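Local coordinates for protein pullulanase (Klebsiella oxytoca, PDB 2YOC) that hydrolyses alpha-1,6-glucosidic linkages in pullulan and related dextrins, and is a substrate of a type 2 secretion system, at residues Gln304-Val309 and Tyr347-Tyr352; Asp863-Glu868 and Val889-Gln894; Asp20-Leu25 and Glu201-Asp206; Asp392-Leu397 and Thr574-Ile579. One frame throughout, in Å; residues are numbered along the deposited sequence.

Contact 1 (Gln304-Val309 and Tyr347-Tyr352)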
# COMPACT_ATOMS: atom_id res chain seq x y z
N GLN B 304 20.45 22.72 -54.06
CA GLN B 304 20.29 23.39 -55.33
C GLN B 304 21.20 22.73 -56.36
O GLN B 304 20.83 22.62 -57.52
CB GLN B 304 20.58 24.87 -55.18
CG GLN B 304 19.34 25.63 -54.74
CD GLN B 304 19.61 27.07 -54.46
OE1 GLN B 304 20.39 27.75 -55.16
NE2 GLN B 304 18.91 27.59 -53.46
N GLN B 305 22.38 22.26 -55.90
CA GLN B 305 23.38 21.54 -56.69
C GLN B 305 24.24 20.61 -55.79
O GLN B 305 24.49 20.94 -54.62
CB GLN B 305 24.27 22.49 -57.50
CG GLN B 305 25.02 21.82 -58.65
CD GLN B 305 24.13 21.08 -59.63
OE1 GLN B 305 23.12 21.62 -60.13
NE2 GLN B 305 24.48 19.82 -59.90
N VAL B 306 24.64 19.44 -56.33
CA VAL B 306 25.54 18.47 -55.72
C VAL B 306 26.48 17.97 -56.82
O VAL B 306 26.00 17.62 -57.90
CB VAL B 306 24.83 17.27 -55.02
CG1 VAL B 306 25.83 16.46 -54.18
CG2 VAL B 306 23.67 17.73 -54.16
N ASP B 307 27.80 17.92 -56.54
CA ASP B 307 28.86 17.42 -57.45
C ASP B 307 29.76 16.44 -56.67
O ASP B 307 30.02 16.67 -55.49
CB ASP B 307 29.77 18.56 -57.97
CG ASP B 307 29.16 19.64 -58.85
OD1 ASP B 307 27.94 19.58 -59.13
OD2 ASP B 307 29.91 20.57 -59.26
N VAL B 308 30.27 15.38 -57.32
CA VAL B 308 31.23 14.49 -56.67
C VAL B 308 32.57 15.12 -57.01
O VAL B 308 32.82 15.42 -58.18
CB VAL B 308 31.21 13.01 -57.12
CG1 VAL B 308 31.97 12.12 -56.13
CG2 VAL B 308 29.80 12.49 -57.33
N VAL B 309 33.41 15.34 -56.02
CA VAL B 309 34.76 15.89 -56.25
C VAL B 309 35.65 14.72 -55.96
O VAL B 309 35.55 14.15 -54.87
CB VAL B 309 35.09 17.11 -55.34
CG1 VAL B 309 36.43 17.73 -55.73
CG2 VAL B 309 33.99 18.16 -55.40
N TYR B 347 31.40 15.60 -51.40
CA TYR B 347 30.30 16.14 -52.19
C TYR B 347 30.36 17.62 -52.06
O TYR B 347 30.40 18.12 -50.93
CB TYR B 347 28.93 15.64 -51.68
CG TYR B 347 28.75 14.15 -51.81
CD1 TYR B 347 28.82 13.53 -53.05
CD2 TYR B 347 28.56 13.35 -50.69
CE1 TYR B 347 28.69 12.15 -53.18
CE2 TYR B 347 28.42 11.97 -50.80
CZ TYR B 347 28.47 11.37 -52.05
OH TYR B 347 28.33 10.02 -52.20
N ALA B 348 30.38 18.34 -53.19
CA ALA B 348 30.37 19.80 -53.18
C ALA B 348 28.90 20.23 -53.23
O ALA B 348 28.21 20.02 -54.24
CB ALA B 348 31.12 20.34 -54.36
N MSE B 349 28.40 20.74 -52.08
CA MSE B 349 27.02 21.15 -51.90
C MSE B 349 26.78 22.61 -52.28
O MSE B 349 27.67 23.46 -52.16
CB MSE B 349 26.63 21.02 -50.43
CG MSE B 349 26.93 19.66 -49.82
SE MSE B 349 25.86 18.23 -50.56
CE MSE B 349 24.03 19.00 -50.24
N THR B 350 25.54 22.89 -52.69
CA THR B 350 24.97 24.21 -52.93
C THR B 350 23.59 24.06 -52.30
O THR B 350 22.71 23.42 -52.89
CB THR B 350 24.95 24.59 -54.38
OG1 THR B 350 26.29 24.62 -54.84
CG2 THR B 350 24.31 25.92 -54.58
N VAL B 351 23.45 24.55 -51.06
CA VAL B 351 22.24 24.34 -50.29
C VAL B 351 21.92 25.48 -49.30
O VAL B 351 22.80 26.01 -48.64
CB VAL B 351 22.32 22.93 -49.62
CG1 VAL B 351 23.56 22.78 -48.73
CG2 VAL B 351 21.03 22.56 -48.89
N TYR B 352 20.63 25.80 -49.18
CA TYR B 352 20.18 26.79 -48.24
C TYR B 352 20.18 26.19 -46.83
O TYR B 352 19.55 25.16 -46.59
CB TYR B 352 18.78 27.30 -48.64
CG TYR B 352 18.10 28.06 -47.51
CD1 TYR B 352 18.48 29.35 -47.19
CD2 TYR B 352 17.14 27.44 -46.72
CE1 TYR B 352 17.87 30.05 -46.15
CE2 TYR B 352 16.54 28.12 -45.66
CZ TYR B 352 16.90 29.43 -45.37
OH TYR B 352 16.31 30.09 -44.32

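Contact 2 (Asp863-Glu868 and Val889-Gln894)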
# COMPACT_ATOMS: atom_id res chain seq x y z
N ASP B 863 29.73 -6.13 -16.73
CA ASP B 863 30.71 -5.56 -15.85
C ASP B 863 31.78 -4.78 -16.59
O ASP B 863 32.11 -5.09 -17.75
CB ASP B 863 31.34 -6.63 -14.96
CG ASP B 863 32.25 -6.08 -13.87
OD1 ASP B 863 31.97 -4.93 -13.37
OD2 ASP B 863 33.24 -6.76 -13.53
N GLN B 864 32.35 -3.78 -15.89
CA GLN B 864 33.41 -2.92 -16.37
C GLN B 864 34.73 -3.68 -16.40
O GLN B 864 35.06 -4.41 -15.46
CB GLN B 864 33.52 -1.72 -15.43
CG GLN B 864 34.52 -0.70 -15.90
CD GLN B 864 34.71 0.41 -14.93
OE1 GLN B 864 34.59 0.25 -13.70
NE2 GLN B 864 35.06 1.57 -15.46
N GLN B 865 35.51 -3.46 -17.46
CA GLN B 865 36.86 -4.02 -17.53
C GLN B 865 37.62 -3.45 -16.31
O GLN B 865 37.52 -2.26 -16.03
CB GLN B 865 37.54 -3.60 -18.85
CG GLN B 865 39.05 -3.42 -18.78
CD GLN B 865 39.57 -2.37 -19.73
OE1 GLN B 865 38.85 -1.49 -20.21
NE2 GLN B 865 40.86 -2.42 -19.98
N GLY B 866 38.30 -4.33 -15.58
CA GLY B 866 39.11 -3.99 -14.42
C GLY B 866 38.53 -4.32 -13.06
O GLY B 866 39.26 -4.27 -12.07
N SER B 867 37.21 -4.63 -12.98
CA SER B 867 36.55 -4.93 -11.69
C SER B 867 37.16 -6.13 -10.98
O SER B 867 37.23 -6.14 -9.74
CB SER B 867 35.05 -5.09 -11.84
OG SER B 867 34.52 -3.91 -12.40
N GLU B 868 37.71 -7.08 -11.78
CA GLU B 868 38.43 -8.28 -11.35
C GLU B 868 39.81 -7.92 -10.76
O GLU B 868 40.47 -8.79 -10.19
CB GLU B 868 38.59 -9.25 -12.56
CG GLU B 868 39.69 -8.90 -13.57
CD GLU B 868 39.44 -7.77 -14.55
OE1 GLU B 868 38.35 -7.16 -14.49
OE2 GLU B 868 40.31 -7.53 -15.42
N VAL B 889 44.59 0.77 -16.08
CA VAL B 889 44.35 -0.62 -15.68
C VAL B 889 45.71 -1.35 -15.72
O VAL B 889 46.20 -1.68 -16.80
CB VAL B 889 43.26 -1.35 -16.50
CG1 VAL B 889 43.02 -2.76 -15.96
CG2 VAL B 889 41.97 -0.57 -16.48
N ASP B 890 46.33 -1.57 -14.55
CA ASP B 890 47.63 -2.23 -14.48
C ASP B 890 47.58 -3.76 -14.72
O ASP B 890 47.33 -4.51 -13.78
CB ASP B 890 48.33 -1.90 -13.16
CG ASP B 890 49.72 -2.50 -13.05
OD1 ASP B 890 50.25 -2.98 -14.08
OD2 ASP B 890 50.27 -2.48 -11.93
N TYR B 891 47.88 -4.21 -15.95
CA TYR B 891 47.85 -5.65 -16.22
C TYR B 891 49.07 -6.43 -15.68
O TYR B 891 49.10 -7.66 -15.75
CB TYR B 891 47.45 -5.99 -17.68
CG TYR B 891 45.97 -5.82 -17.95
CD1 TYR B 891 45.04 -6.77 -17.51
CD2 TYR B 891 45.49 -4.71 -18.64
CE1 TYR B 891 43.67 -6.59 -17.71
CE2 TYR B 891 44.12 -4.53 -18.86
CZ TYR B 891 43.21 -5.47 -18.38
OH TYR B 891 41.86 -5.29 -18.59
N SER B 892 50.04 -5.70 -15.07
CA SER B 892 51.22 -6.28 -14.42
C SER B 892 50.95 -6.52 -12.91
O SER B 892 51.83 -6.97 -12.18
CB SER B 892 52.45 -5.40 -14.62
OG SER B 892 52.62 -4.46 -13.57
N LEU B 893 49.71 -6.20 -12.48
CA LEU B 893 49.13 -6.34 -11.13
C LEU B 893 50.00 -5.85 -9.97
O LEU B 893 50.38 -6.64 -9.11
CB LEU B 893 48.60 -7.77 -10.84
CG LEU B 893 47.93 -8.60 -11.94
CD1 LEU B 893 47.26 -9.82 -11.32
CD2 LEU B 893 46.92 -7.78 -12.74
N GLN B 894 50.29 -4.57 -9.94
CA GLN B 894 51.07 -4.00 -8.84
C GLN B 894 50.14 -3.20 -7.96
O GLN B 894 50.36 -3.13 -6.75
CB GLN B 894 52.23 -3.14 -9.36
CG GLN B 894 53.31 -3.92 -10.12
CD GLN B 894 53.86 -5.08 -9.32
OE1 GLN B 894 53.71 -6.25 -9.71
NE2 GLN B 894 54.47 -4.79 -8.17

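Contact 3 (Asp20-Leu25 and Glu201-Asp206)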
# COMPACT_ATOMS: atom_id res chain seq x y z
N ASP B 20 -4.72 42.51 -54.47
CA ASP B 20 -4.27 41.74 -53.30
C ASP B 20 -3.29 42.53 -52.39
O ASP B 20 -2.28 43.06 -52.88
CB ASP B 20 -3.68 40.38 -53.72
CG ASP B 20 -3.96 39.24 -52.75
OD1 ASP B 20 -4.80 39.43 -51.82
OD2 ASP B 20 -3.35 38.16 -52.91
N VAL B 21 -3.60 42.60 -51.09
CA VAL B 21 -2.87 43.36 -50.06
C VAL B 21 -1.36 43.10 -49.98
O VAL B 21 -0.91 41.95 -49.99
CB VAL B 21 -3.54 43.27 -48.66
CG1 VAL B 21 -3.08 44.40 -47.74
CG2 VAL B 21 -5.07 43.26 -48.77
N VAL B 22 -0.58 44.18 -49.88
CA VAL B 22 0.86 44.09 -49.71
C VAL B 22 1.20 44.13 -48.24
O VAL B 22 0.73 45.02 -47.53
CB VAL B 22 1.64 45.14 -50.54
CG1 VAL B 22 3.01 45.45 -49.93
CG2 VAL B 22 1.77 44.68 -51.98
N VAL B 23 2.02 43.16 -47.78
CA VAL B 23 2.49 43.13 -46.40
C VAL B 23 3.58 44.18 -46.25
O VAL B 23 4.50 44.26 -47.06
CB VAL B 23 2.88 41.71 -45.93
CG1 VAL B 23 3.52 41.73 -44.54
CG2 VAL B 23 1.65 40.79 -45.93
N ARG B 24 3.40 45.07 -45.27
CA ARG B 24 4.33 46.16 -45.02
C ARG B 24 4.58 46.41 -43.53
O ARG B 24 3.79 45.99 -42.68
CB ARG B 24 3.88 47.45 -45.75
CG ARG B 24 2.40 47.80 -45.61
CD ARG B 24 2.13 49.24 -46.01
NE ARG B 24 2.42 50.21 -44.95
CZ ARG B 24 1.54 50.61 -44.04
NH1 ARG B 24 0.33 50.08 -44.01
NH2 ARG B 24 1.88 51.52 -43.13
N LEU B 25 5.70 47.07 -43.23
CA LEU B 25 6.14 47.42 -41.88
C LEU B 25 5.25 48.55 -41.29
O LEU B 25 4.63 49.26 -42.09
CB LEU B 25 7.61 47.89 -41.97
CG LEU B 25 8.70 46.89 -41.55
CD1 LEU B 25 8.79 45.74 -42.49
CD2 LEU B 25 10.04 47.55 -41.48
N GLU B 201 11.20 50.54 -48.68
CA GLU B 201 9.85 51.05 -48.40
C GLU B 201 9.17 50.24 -47.28
O GLU B 201 8.05 50.58 -46.87
CB GLU B 201 8.99 50.98 -49.68
CG GLU B 201 9.36 51.97 -50.76
CD GLU B 201 8.91 51.57 -52.15
OE1 GLU B 201 7.69 51.32 -52.34
OE2 GLU B 201 9.78 51.49 -53.06
N GLY B 202 9.84 49.20 -46.78
CA GLY B 202 9.33 48.32 -45.73
C GLY B 202 8.22 47.40 -46.20
O GLY B 202 7.32 47.08 -45.41
N LYS B 203 8.27 46.97 -47.48
CA LYS B 203 7.29 46.07 -48.10
C LYS B 203 7.88 44.67 -48.36
O LYS B 203 9.07 44.52 -48.66
CB LYS B 203 6.76 46.64 -49.42
CG LYS B 203 5.93 47.90 -49.31
CD LYS B 203 5.37 48.28 -50.68
CE LYS B 203 4.70 49.63 -50.71
NZ LYS B 203 3.99 49.86 -51.99
N PHE B 204 7.02 43.65 -48.26
CA PHE B 204 7.36 42.27 -48.52
C PHE B 204 6.88 42.00 -49.92
O PHE B 204 5.70 41.72 -50.16
CB PHE B 204 6.78 41.32 -47.46
CG PHE B 204 7.43 41.51 -46.10
CD1 PHE B 204 7.02 42.52 -45.24
CD2 PHE B 204 8.47 40.68 -45.69
CE1 PHE B 204 7.64 42.69 -44.00
CE2 PHE B 204 9.08 40.85 -44.44
CZ PHE B 204 8.66 41.86 -43.60
N THR B 205 7.83 42.21 -50.85
CA THR B 205 7.73 42.10 -52.31
C THR B 205 7.99 40.68 -52.86
O THR B 205 7.62 40.40 -54.01
CB THR B 205 8.70 43.08 -52.92
OG1 THR B 205 9.99 42.82 -52.35
CG2 THR B 205 8.31 44.52 -52.66
N ASP B 206 8.67 39.80 -52.05
CA ASP B 206 8.97 38.41 -52.40
C ASP B 206 7.70 37.64 -52.69
O ASP B 206 6.65 37.91 -52.10
CB ASP B 206 9.73 37.68 -51.28
CG ASP B 206 11.03 38.30 -50.85
OD1 ASP B 206 12.04 38.10 -51.57
OD2 ASP B 206 11.12 38.74 -49.69

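Contact 4 (Asp392-Leu397 and Thr574-Ile579). With SO4 (sulfate ion), chain T.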
# COMPACT_ATOMS: atom_id res chain seq x y z
N ASP B 392 43.30 -13.45 -42.72
CA ASP B 392 43.16 -14.80 -43.25
C ASP B 392 42.07 -15.60 -42.60
O ASP B 392 42.01 -15.72 -41.37
CB ASP B 392 44.49 -15.56 -43.21
CG ASP B 392 45.09 -15.74 -44.59
OD1 ASP B 392 45.18 -14.73 -45.35
OD2 ASP B 392 45.48 -16.89 -44.92
N GLY B 393 41.18 -16.11 -43.47
CA GLY B 393 40.04 -16.93 -43.07
C GLY B 393 38.96 -16.16 -42.35
O GLY B 393 38.31 -16.70 -41.45
N TRP B 394 38.77 -14.87 -42.74
CA TRP B 394 37.75 -14.00 -42.17
C TRP B 394 36.39 -14.54 -42.56
O TRP B 394 35.49 -14.61 -41.73
CB TRP B 394 37.91 -12.58 -42.68
CG TRP B 394 36.75 -11.69 -42.33
CD1 TRP B 394 35.69 -11.37 -43.12
CD2 TRP B 394 36.53 -11.04 -41.07
NE1 TRP B 394 34.82 -10.54 -42.44
CE2 TRP B 394 35.32 -10.33 -41.18
CE3 TRP B 394 37.24 -10.99 -39.86
CZ2 TRP B 394 34.82 -9.55 -40.14
CZ3 TRP B 394 36.75 -10.22 -38.83
CH2 TRP B 394 35.55 -9.51 -38.97
N ASP B 395 36.25 -14.92 -43.84
CA ASP B 395 35.02 -15.42 -44.42
C ASP B 395 34.44 -16.62 -43.67
O ASP B 395 33.21 -16.77 -43.60
CB ASP B 395 35.17 -15.66 -45.92
CG ASP B 395 35.68 -14.44 -46.67
OD1 ASP B 395 34.84 -13.59 -47.08
OD2 ASP B 395 36.92 -14.29 -46.78
N ASN B 396 35.31 -17.43 -43.02
CA ASN B 396 34.84 -18.57 -42.23
C ASN B 396 35.02 -18.34 -40.72
O ASN B 396 35.45 -19.23 -39.99
CB ASN B 396 35.44 -19.89 -42.75
CG ASN B 396 35.16 -20.17 -44.22
OD1 ASN B 396 34.00 -20.19 -44.67
ND2 ASN B 396 36.21 -20.40 -45.00
N LEU B 397 34.71 -17.13 -40.24
CA LEU B 397 34.75 -16.81 -38.82
C LEU B 397 33.34 -16.93 -38.25
O LEU B 397 32.40 -16.33 -38.77
CB LEU B 397 35.33 -15.41 -38.55
CG LEU B 397 35.40 -15.01 -37.08
CD1 LEU B 397 36.45 -15.82 -36.33
CD2 LEU B 397 35.61 -13.53 -36.91
N THR B 574 41.05 -7.70 -38.01
CA THR B 574 42.09 -8.48 -37.36
C THR B 574 41.83 -8.58 -35.87
O THR B 574 41.96 -9.67 -35.32
CB THR B 574 43.47 -7.94 -37.67
OG1 THR B 574 43.64 -7.82 -39.10
CG2 THR B 574 44.57 -8.84 -37.07
N MSE B 575 41.42 -7.46 -35.22
CA MSE B 575 41.09 -7.48 -33.79
C MSE B 575 39.86 -8.38 -33.55
O MSE B 575 39.90 -9.17 -32.60
CB MSE B 575 40.83 -6.08 -33.26
CG MSE B 575 40.48 -6.07 -31.80
SE MSE B 575 39.71 -4.38 -31.27
CE MSE B 575 38.27 -4.27 -32.72
N ILE B 576 38.82 -8.30 -34.42
CA ILE B 576 37.64 -9.14 -34.27
C ILE B 576 38.05 -10.61 -34.33
O ILE B 576 37.72 -11.37 -33.41
CB ILE B 576 36.46 -8.77 -35.23
CG1 ILE B 576 36.00 -7.28 -35.08
CG2 ILE B 576 35.30 -9.76 -35.09
CD1 ILE B 576 35.38 -6.87 -33.68
N GLN B 577 38.82 -10.99 -35.35
CA GLN B 577 39.26 -12.39 -35.47
C GLN B 577 40.00 -12.88 -34.21
O GLN B 577 39.70 -13.97 -33.72
CB GLN B 577 40.08 -12.62 -36.73
CG GLN B 577 40.17 -14.08 -37.09
CD GLN B 577 40.74 -14.24 -38.45
OE1 GLN B 577 41.91 -13.93 -38.71
NE2 GLN B 577 39.95 -14.78 -39.35
N ALA B 578 40.91 -12.06 -33.66
CA ALA B 578 41.67 -12.34 -32.45
C ALA B 578 40.72 -12.56 -31.28
O ALA B 578 40.81 -13.58 -30.60
CB ALA B 578 42.63 -11.19 -32.16
N ILE B 579 39.77 -11.62 -31.05
CA ILE B 579 38.80 -11.73 -29.96
C ILE B 579 37.99 -13.05 -30.07
O ILE B 579 37.94 -13.82 -29.11
CB ILE B 579 37.90 -10.47 -29.80
CG1 ILE B 579 38.76 -9.19 -29.58
CG2 ILE B 579 36.86 -10.64 -28.68
CD1 ILE B 579 38.03 -7.87 -29.74
S SO4 T . 46.83 -11.61 -43.13
O1 SO4 T . 48.26 -11.25 -43.33
O2 SO4 T . 46.17 -11.66 -44.46
O3 SO4 T . 46.19 -10.62 -42.28
O4 SO4 T . 46.71 -12.91 -42.46

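Contact 1 (Gln304-Val309 and Tyr347-Tyr352)
Backbone hydrogen bonds join Gln304-Val309 to Tyr347-Tyr352 as antiparallel strands with a classic beta bulge at one end. At the bulge Gln304 and Gln305 both face Thr350, and Thr350 O takes two N-H groups. Gln304 N lies 2.6 Å from Thr350 O, nearly in line with the carbonyl bond. Gln305 N lies 3.2 Å from the same Thr350 O and meets it in the carbonyl plane, on a lone pair. Thr350 N is hydrogen-bonded to Gln305 O. Asp307 and Ala348 form the next hydrogen-bonded pair, with Ala348 N 2.9 Å from Asp307 O. The sheet belongs to the carbohydrate-binding module 48 region, and strands 317-326 and 358-364 extend it on the two outer edges. On its buried face Val306, Val308 and Tyr347 pack on Phe296 and Val298 of strand 293-299, and Met349 meets Tyr362 and Val364 of strand 358-364. Tyr347 OH is hydrogen-bonded to Asp366. Ala348, Thr350, Gln305 and Asp307 lie on the other, partly exposed face. Met349, a selenomethionine, lies beside Val306 and points the same way. Its chain bends at CG-SE (chi3 -55°), placing CE 4.1 Å from Val306 CG2, while SE is 4.0 Å from Val306 CG1.

Contact 2 (Asp863-Glu868 and Val889-Gln894)
Gln865 and Tyr891 meet with the amide and the phenol ring nearly coplanar, their planes 17° apart. The amide comes to the ring edge, and Gln865 NE2 gives a weak hydrogen bond to Tyr891 OH at 3.3 Å. Gln865 CG is almost as near, 3.4 Å from Tyr891 OH, so the hydroxyl rests against the bend of the glutamine chain as well as its amide. Beside this pair, Val889 CG2 lies 4.1 Å from Gln865 NE2. Glu868 crosses Tyr891 at about a right angle, with Glu868 OE2 4.2 Å from Tyr891 CE1. Both carboxylate oxygens have partners: OE2 is hydrogen-bonded to His450, and OE1 takes a weak bond from Gly866 N. Gly866 is the third residue of a type II turn running from Gln864 to Ser867. It has a positive phi of 104°, as the third position of such a turn commonly does. The partner loop is shaped by Asp890, whose OD1 accepts Ser892 N at 2.9 Å in an Asx turn. The contact is buried at the end of strand 860-864, the eighth strand of the parallel barrel. The Tyr891 ring meets that of His450 and touches Asn446 and Met447, all on helix 446-457, while Leu422 of helix 419-423 touches both Gln865 and Tyr891. Helix 927-945 packs against Glu868 through Tyr937.

Contact 3 (Asp20-Leu25 and Glu201-Asp206)
The Phe204 ring has Val23 O at its edge, in plane, with Phe204 CD1 3.6 Å from Val23 O. Val23 CG1 touches the same corner of the ring, 3.7 Å from Phe204 CD1. The Leu25 and Phe204 side chains cross at about a right angle, with Leu25 CD1 3.6 Å from Phe204 CE1. Phe204 CG, anti to its carbonyl carbon (chi1 -69°), sits beside the N-H that bonds to Val23 O. Phe204 and Val23 share the buried face, where Tyr189 and Ile252 of strands 185-191 and 248-254 touch both. The two segments form a short, weakly bonded antiparallel pair that ties the N-terminal end of the modelled chain to the pullulanase N2 domain. Phe204 N bonds to Val23 O at 2.9 Å, and Leu25 N to Gly202 O at 2.7 Å. Between them Arg24 and Lys203 form a non-hydrogen-bonded pair on the partly exposed side, Arg24 CB 4.1 Å from Lys203 CG. The Val22 side chain crosses the extended lysine at about a right angle, with Val22 CG1 3.8 Å from Lys203 CD. Gly202 has a positive phi (72°), and Leu25 CB lies 3.5 Å from Gly202 O. The Arg24 backbone also bonds to Gly258 and Leu260.

Contact 4 (Asp392-Leu397 and Thr574-Ile579)
The loop Asp392-Leu397 closes with a type I turn from Trp394 to Leu397 and lies against helix 567-582, coming nearest where Trp394 CA faces Gln577 CA at 7.1 Å. Gln577 makes the polar link. Its CG lies anti to the backbone N (chi1 -162°); the rest of the chain is extended and carries the amide to the loop. Gln577 NE2 bonds to Asp392 O at 3.0 Å, coming from above the carbonyl plane, 43° out of it. Trp394 turns the edge of its six-membered ring to the helix. Ile576 CB lies in the ring plane, 3.9 Å from Trp394 CZ3, and Ile576 CG2 is 3.9 Å from Trp394 CH2. Leu397 fills in beside the indole. The Leu397 side chain crosses Ile576 at about a right angle, with CD2 4.2 Å from Ile576 CG2 and 4.1 Å from Gln577 CA. Leu397 CD1 rests near the CG of Gln577. Lys658 meets the turn from another part of the chain: its NZ is hydrogen-bonded to Trp394 O, and it forms a cation-pi contact with the indole. At the exposed end, Asp392 N makes a weak, long hydrogen bond to O4 of a sulfate, probably left from crystallisation. Ile576 also touches Val587 of strand 586-591. The contact is thus loop-on-helix packing outside a parallel beta/alpha barrel of the kind found in alpha-amylase family enzymes, with helix 567-582 leading into barrel strand 586-591.

Overall arrangement
Along the chain, contact 3 closes first, then contact 1, contact 4 and contact 2. Contacts 1 and 3 lie on the same side of the chain's centre, their centres 33 Å apart. Contact 1 is in the module 48 sheet; contact 3 joins the N-terminal end of the modelled chain to the N2 region. Contacts 2 and 4 share the eight-stranded parallel beta/alpha barrel, the catalytic fold of alpha-amylase family enzymes. Contact 4 packs on the helix before the third strand, and contact 2 sits at the end of the eighth; their centres are 26 Å apart. The centres of contacts 2 and 3 are 71 Å apart. No two contacts touch; they sample three regions of a multidomain enzyme.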